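FAD-dependent pyridine nucleotide-disulphide oxidoreductase (Desulfovibrio vulgaris, PDB 3IWA) probably catalyses FAD-dependent electron transfer from a reduced pyridine nucleotide, NADH or NADPH, as a flavoprotein of the pyridine nucleotide-disulphide oxidoreductase family. Local coordinates at residues R227-N232 / R237-K242; G323-L326 / D330-F333. One frame throughout, in Å; residues are numbered along the deposited sequence.

Contact 1: R227-N232 / R237-K242; sequences RLEGEN and RVITDK. With CA (calcium ion), chain B.
R227, L228 and E229 pair with I239, V238 and R237 as the two arms of an antiparallel beta hairpin, strand axes 4.7 Å apart at 153°, with R227–I239 and E229–R237 as hydrogen-bonded pairs and L228–V238 as the non-hydrogen-bonded pair between them. The hairpin forms part of a small three-stranded sheet, strand 244-246 lying beyond strand 235-240. On the sheet face bearing L228 and V238, the two side chains run side by side and CD2 of L228 rests 3.7 Å from CG1 of V238. The other face carries a salt-bridge network. E229 stands between two arginines: its OE2 accepts from NE of R227 (2.7 Å), while the anti lone pair of OE1 takes NE of R237 at 3.0 Å, in the guanidinium plane. The two carboxylate oxygens thus hold different arginines. I239 lies alongside R227, its CG2 over one face of that guanidinium. A bend at chi3 (-64°) carries the R237 guanidinium across E229 and brings its NH2 to OE2 of E231 (2.9 Å), which it meets from above the carboxylate plane, 35° out of it. Both oxygens of E231 also chelate a calcium ion, which probably polarises the carboxylate. Water 1, a further calcium ligand, accepts from NH1 of R237 at 3.2 Å.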
ATOM      1  N   ARG A 227      18.490  35.686  17.960  1.00 45.99           N
ATOM      2  CA  ARG A 227      19.210  36.417  16.944  1.00 46.19           C
ATOM      3  C   ARG A 227      20.386  35.570  16.407  1.00 45.76           C
ATOM      4  O   ARG A 227      20.806  34.602  17.038  1.00 44.62           O
ATOM      5  CB  ARG A 227      19.709  37.770  17.488  1.00 47.04           C
ATOM      6  CG  ARG A 227      20.916  37.661  18.406  1.00 48.34           C
ATOM      7  CD  ARG A 227      21.511  39.029  18.842  1.00 50.09           C
ATOM      8  NE  ARG A 227      22.289  38.756  20.043  1.00 49.52           N
ATOM      9  CZ  ARG A 227      21.755  38.563  21.243  1.00 47.88           C
ATOM     10  NH1 ARG A 227      20.460  38.699  21.437  1.00 47.90           N
ATOM     11  NH2 ARG A 227      22.533  38.260  22.261  1.00 50.09           N
ATOM     12  N   LEU A 228      20.861  35.938  15.218  1.00 45.65           N
ATOM     13  CA  LEU A 228      22.103  35.421  14.662  1.00 46.35           C
ATOM     14  C   LEU A 228      23.208  36.486  14.799  1.00 47.66           C
ATOM     15  O   LEU A 228      22.973  37.666  14.569  1.00 47.28           O
ATOM     16  CB  LEU A 228      21.951  35.041  13.196  1.00 45.42           C
ATOM     17  CG  LEU A 228      20.824  34.085  12.807  1.00 44.64           C
ATOM     18  CD1 LEU A 228      21.052  33.554  11.358  1.00 43.44           C
ATOM     19  CD2 LEU A 228      20.672  32.946  13.806  1.00 41.13           C
ATOM     20  N   GLU A 229      24.390  36.027  15.189  1.00 49.11           N
ATOM     21  CA  GLU A 229      25.566  36.862  15.355  1.00 50.73           C
ATOM     22  C   GLU A 229      26.634  36.496  14.340  1.00 52.63           C
ATOM     23  O   GLU A 229      26.840  35.293  14.042  1.00 52.81           O
ATOM     24  CB  GLU A 229      26.111  36.738  16.774  1.00 50.66           C
ATOM     25  CG  GLU A 229      25.574  37.844  17.654  1.00 49.76           C
ATOM     26  CD  GLU A 229      25.805  37.651  19.119  1.00 49.69           C
ATOM     27  OE1 GLU A 229      26.829  37.049  19.498  1.00 48.14           O
ATOM     28  OE2 GLU A 229      24.946  38.158  19.888  1.00 50.73           O
ATOM     29  N   GLY A 230      27.287  37.538  13.804  1.00 53.54           N
ATOM     30  CA  GLY A 230      28.234  37.397  12.701  1.00 54.55           C
ATOM     31  C   GLY A 230      29.610  38.039  12.869  1.00 55.71           C
ATOM     32  O   GLY A 230      29.788  38.973  13.685  1.00 54.42           O
ATOM     33  N   GLU A 231      30.562  37.553  12.053  1.00 57.03           N
ATOM     34  CA  GLU A 231      31.954  38.030  12.054  1.00 58.27           C
ATOM     35  C   GLU A 231      32.454  38.737  10.783  1.00 59.48           C
ATOM     36  O   GLU A 231      33.024  39.821  10.871  1.00 60.45           O
ATOM     37  CB  GLU A 231      32.909  36.911  12.480  1.00 58.30           C
ATOM     38  CG  GLU A 231      32.627  36.375  13.915  1.00 58.44           C
ATOM     39  CD  GLU A 231      32.765  37.436  15.030  1.00 59.52           C
ATOM     40  OE1 GLU A 231      32.905  38.657  14.734  1.00 59.58           O
ATOM     41  OE2 GLU A 231      32.745  37.058  16.227  1.00 59.81           O
ATOM     42  N   ASN A 232      32.249  38.187   9.596  1.00 60.14           N
ATOM     43  CA  ASN A 232      32.673  38.951   8.406  1.00 59.99           C
ATOM     44  C   ASN A 232      31.508  39.549   7.637  1.00 59.17           C
ATOM     45  O   ASN A 232      31.631  39.780   6.447  1.00 59.68           O
ATOM     46  CB  ASN A 232      33.474  38.045   7.462  1.00 60.28           C
ATOM     47  N   ARG A 237      27.383  32.681  15.013  1.00 46.02           N
ATOM     48  CA  ARG A 237      26.692  32.192  16.203  1.00 45.78           C
ATOM     49  C   ARG A 237      25.164  32.310  16.071  1.00 44.24           C
ATOM     50  O   ARG A 237      24.649  33.278  15.521  1.00 43.78           O
ATOM     51  CB  ARG A 237      27.163  32.957  17.447  1.00 46.45           C
ATOM     52  CG  ARG A 237      28.646  32.792  17.790  1.00 48.67           C
ATOM     53  CD  ARG A 237      29.057  33.686  18.971  1.00 52.37           C
ATOM     54  NE  ARG A 237      28.929  35.120  18.638  1.00 55.92           N
ATOM     55  CZ  ARG A 237      29.803  35.815  17.899  1.00 56.66           C
ATOM     56  NH1 ARG A 237      29.588  37.109  17.647  1.00 58.33           N
ATOM     57  NH2 ARG A 237      30.892  35.230  17.401  1.00 55.96           N
ATOM     58  N   VAL A 238      24.451  31.302  16.562  1.00 42.71           N
ATOM     59  CA  VAL A 238      22.992  31.402  16.752  1.00 41.49           C
ATOM     60  C   VAL A 238      22.675  31.555  18.242  1.00 40.90           C
ATOM     61  O   VAL A 238      23.070  30.751  19.071  1.00 39.66           O
ATOM     62  CB  VAL A 238      22.241  30.157  16.223  1.00 41.19           C
ATOM     63  CG1 VAL A 238      20.708  30.322  16.433  1.00 37.87           C
ATOM     64  CG2 VAL A 238      22.620  29.882  14.755  1.00 39.72           C
ATOM     65  N   ILE A 239      21.949  32.595  18.587  1.00 41.74           N
ATOM     66  CA  ILE A 239      21.560  32.788  19.999  1.00 42.19           C
ATOM     67  C   ILE A 239      20.124  32.381  20.109  1.00 42.19           C
ATOM     68  O   ILE A 239      19.283  32.939  19.438  1.00 41.17           O
ATOM     69  CB  ILE A 239      21.700  34.278  20.489  1.00 41.88           C
ATOM     70  CG1 ILE A 239      23.026  34.878  19.982  1.00 42.60           C
ATOM     71  CG2 ILE A 239      21.548  34.340  22.022  1.00 39.91           C
ATOM     72  CD1 ILE A 239      24.285  34.059  20.374  1.00 40.85           C
ATOM     73  N   THR A 240      19.863  31.415  20.966  1.00 43.80           N
ATOM     74  CA  THR A 240      18.510  31.031  21.277  1.00 45.28           C
ATOM     75  C   THR A 240      18.133  31.658  22.611  1.00 47.23           C
ATOM     76  O   THR A 240      18.972  32.329  23.235  1.00 46.98           O
ATOM     77  CB  THR A 240      18.351  29.509  21.311  1.00 45.31           C
ATOM     78  OG1 THR A 240      18.972  28.969  22.476  1.00 42.68           O
ATOM     79  CG2 THR A 240      18.961  28.865  20.040  1.00 44.72           C
ATOM     80  N   ASP A 241      16.878  31.467  23.033  1.00 48.93           N
ATOM     81  CA  ASP A 241      16.436  31.910  24.368  1.00 50.58           C
ATOM     82  C   ASP A 241      16.994  31.033  25.497  1.00 51.58           C
ATOM     83  O   ASP A 241      16.752  31.300  26.689  1.00 53.09           O
ATOM     84  CB  ASP A 241      14.896  32.009  24.472  1.00 50.86           C
ATOM     85  CG  ASP A 241      14.162  30.665  24.211  1.00 52.42           C
ATOM     86  OD1 ASP A 241      14.779  29.680  23.717  1.00 52.67           O
ATOM     87  OD2 ASP A 241      12.937  30.612  24.494  1.00 54.04           O
ATOM     88  N   LYS A 242      17.751  30.003  25.140  1.00 51.91           N
ATOM     89  CA  LYS A 242      18.315  29.093  26.124  1.00 52.38           C
ATOM     90  C   LYS A 242      19.837  28.914  26.059  1.00 52.53           C
ATOM     91  O   LYS A 242      20.429  28.411  27.017  1.00 52.84           O
ATOM     92  CB  LYS A 242      17.631  27.739  25.977  1.00 52.67           C
ATOM     93  CG  LYS A 242      16.129  27.795  26.332  1.00 54.40           C
ATOM     94  CD  LYS A 242      15.542  26.399  26.548  1.00 57.57           C
ATOM     95  CE  LYS A 242      14.001  26.435  26.622  1.00 60.15           C
ATOM     96  NZ  LYS A 242      13.347  25.056  26.592  1.00 61.09           N
TER
HETATM   97 CA    CA B 472      32.773  39.699  16.928  1.00 58.81          CA
HETATM   98  O   HOH W   1      30.536  39.677  15.909  1.00 39.88           O
HETATM   99  O   HOH W   2      35.299  39.814  17.780  1.00 41.14           O
HETATM  100  O   HOH W   3      33.008  38.293  18.849  1.00 39.56           O

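Contact 2: G323-L326 / D330-F333; sequences GTNL and DATF
N325 grips the backbone of A331 with both ends of its side-chain amide. ND2 donates to the carbonyl O of A331 at 2.7 Å, an almost straight bond (168° at the hydrogen) in which the acceptor lies in the amide plane of N325. OD1 in turn accepts from the backbone N of A331 at 2.9 Å, but this second bond is weak, bent to 122°. With CG anti to its own carbonyl carbon (chi1 -66°), the amide reaches away from the helix to the extended chain beyond it. Beside this polar pair, CB of A331 points toward the helix and rests against both helix residues, 3.7 Å from CG2 of T324 and equally far from OD1 of N325. The contact thereby fastens the loop that follows helix 314-326 back onto the last turns of that helix.

Further out, ND2 of N325 also donates to the carbonyl O of R281, whose NE forms a salt bridge with OD1 of D330. One residue thus engages both partners of the contact. On the helix, T324 OG1 is hydrogen-bonded to R21 of helix 14-25 and to the carbonyl O of R320, leaving CG2 to face A331. Across the dimer interface, E430 of the second subunit packs on A331 and is hydrogen-bonded through OE2 to OG1 of T332. The buried N325 amide therefore has polar partners at both ends, its nitrogen joining two backbone carbonyls and its oxygen held less firmly by one N-H.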
ATOM      1  N   GLY A 323      -0.033  19.684 -17.908  1.00 36.44           N
ATOM      2  CA  GLY A 323       0.369  19.373 -19.295  1.00 37.36           C
ATOM      3  C   GLY A 323      -0.739  18.939 -20.244  1.00 37.70           C
ATOM      4  O   GLY A 323      -0.864  19.437 -21.374  1.00 38.77           O
ATOM      5  N   THR A 324      -1.546  18.011 -19.763  1.00 37.64           N
ATOM      6  CA  THR A 324      -2.679  17.444 -20.472  1.00 37.20           C
ATOM      7  C   THR A 324      -3.774  18.474 -20.669  1.00 38.02           C
ATOM      8  O   THR A 324      -4.402  18.546 -21.747  1.00 39.17           O
ATOM      9  CB  THR A 324      -3.179  16.197 -19.653  1.00 36.81           C
ATOM     10  OG1 THR A 324      -2.127  15.231 -19.622  1.00 39.08           O
ATOM     11  CG2 THR A 324      -4.436  15.555 -20.224  1.00 36.41           C
ATOM     12  N   ASN A 325      -4.030  19.276 -19.636  1.00 38.27           N
ATOM     13  CA  ASN A 325      -5.064  20.283 -19.739  1.00 38.76           C
ATOM     14  C   ASN A 325      -4.643  21.485 -20.613  1.00 39.32           C
ATOM     15  O   ASN A 325      -5.501  22.095 -21.192  1.00 39.50           O
ATOM     16  CB  ASN A 325      -5.549  20.716 -18.351  1.00 38.55           C
ATOM     17  CG  ASN A 325      -6.258  19.588 -17.630  1.00 39.02           C
ATOM     18  OD1 ASN A 325      -6.624  18.610 -18.282  1.00 37.73           O
ATOM     19  ND2 ASN A 325      -6.469  19.712 -16.296  1.00 34.61           N
ATOM     20  N   LEU A 326      -3.340  21.809 -20.684  1.00 39.70           N
ATOM     21  CA  LEU A 326      -2.824  22.801 -21.642  1.00 39.79           C
ATOM     22  C   LEU A 326      -3.071  22.329 -23.059  1.00 41.07           C
ATOM     23  O   LEU A 326      -3.262  23.159 -23.944  1.00 40.67           O
ATOM     24  CB  LEU A 326      -1.320  23.034 -21.510  1.00 39.06           C
ATOM     25  CG  LEU A 326      -0.771  23.652 -20.227  1.00 37.58           C
ATOM     26  CD1 LEU A 326       0.765  23.444 -20.117  1.00 30.37           C
ATOM     27  CD2 LEU A 326      -1.161  25.108 -20.184  1.00 36.61           C
ATOM     28  N   ASP A 330      -8.950  17.006 -20.123  1.00 49.40           N
ATOM     29  CA  ASP A 330      -9.734  17.307 -18.930  1.00 49.24           C
ATOM     30  C   ASP A 330      -9.315  16.344 -17.808  1.00 48.48           C
ATOM     31  O   ASP A 330     -10.132  15.746 -17.124  1.00 48.46           O
ATOM     32  CB  ASP A 330     -11.223  17.214 -19.254  1.00 49.57           C
ATOM     33  CG  ASP A 330     -12.106  17.886 -18.216  1.00 50.55           C
ATOM     34  OD1 ASP A 330     -11.766  18.988 -17.724  1.00 53.31           O
ATOM     35  OD2 ASP A 330     -13.167  17.306 -17.900  1.00 51.75           O
ATOM     36  N   ALA A 331      -8.011  16.197 -17.657  1.00 46.95           N
ATOM     37  CA  ALA A 331      -7.413  15.522 -16.510  1.00 45.80           C
ATOM     38  C   ALA A 331      -7.623  16.302 -15.184  1.00 44.64           C
ATOM     39  O   ALA A 331      -7.589  17.533 -15.165  1.00 43.39           O
ATOM     40  CB  ALA A 331      -5.895  15.284 -16.781  1.00 45.78           C
ATOM     41  N   THR A 332      -7.842  15.556 -14.093  1.00 43.40           N
ATOM     42  CA  THR A 332      -8.081  16.116 -12.762  1.00 42.61           C
ATOM     43  C   THR A 332      -7.114  15.620 -11.683  1.00 40.72           C
ATOM     44  O   THR A 332      -6.577  14.533 -11.762  1.00 41.20           O
ATOM     45  CB  THR A 332      -9.517  15.825 -12.288  1.00 43.06           C
ATOM     46  OG1 THR A 332      -9.710  14.412 -12.178  1.00 43.66           O
ATOM     47  CG2 THR A 332     -10.533  16.402 -13.265  1.00 44.79           C
ATOM     48  N   PHE A 333      -6.894  16.461 -10.691  1.00 38.98           N
ATOM     49  CA  PHE A 333      -6.087  16.145  -9.501  1.00 37.79           C
ATOM     50  C   PHE A 333      -6.945  16.564  -8.322  1.00 37.38           C
ATOM     51  O   PHE A 333      -7.260  17.745  -8.178  1.00 37.31           O
ATOM     52  CB  PHE A 333      -4.768  16.904  -9.513  1.00 37.41           C
ATOM     53  CG  PHE A 333      -3.827  16.459  -8.467  1.00 36.36           C
ATOM     54  CD1 PHE A 333      -3.018  15.349  -8.662  1.00 34.56           C
ATOM     55  CD2 PHE A 333      -3.776  17.110  -7.247  1.00 34.79           C
ATOM     56  CE1 PHE A 333      -2.166  14.929  -7.661  1.00 33.99           C
ATOM     57  CE2 PHE A 333      -2.937  16.689  -6.266  1.00 32.61           C
ATOM     58  CZ  PHE A 333      -2.134  15.616  -6.462  1.00 33.32           C
TER

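Along the chain from the N terminus, contact 1 comes first and closes the short turn between strands 225-230 and 235-240, a local hairpin that follows the parallel sheet strand 218-220. The chain then passes through strands 249-252 and 289-291, each of which joins a different parallel sheet, before helix 314-326 leads into contact 2. There a three-residue loop is closed, tying the end region of helix 314-326 to the segment before strand 340-343. The two loops are in series, neither nesting nor crossing, and lie on opposite sides of the chain's centre, about 48 Å between centres. No other protein chain of the assembly touches the segments of contact 1, whereas the second subunit packs against contact 2.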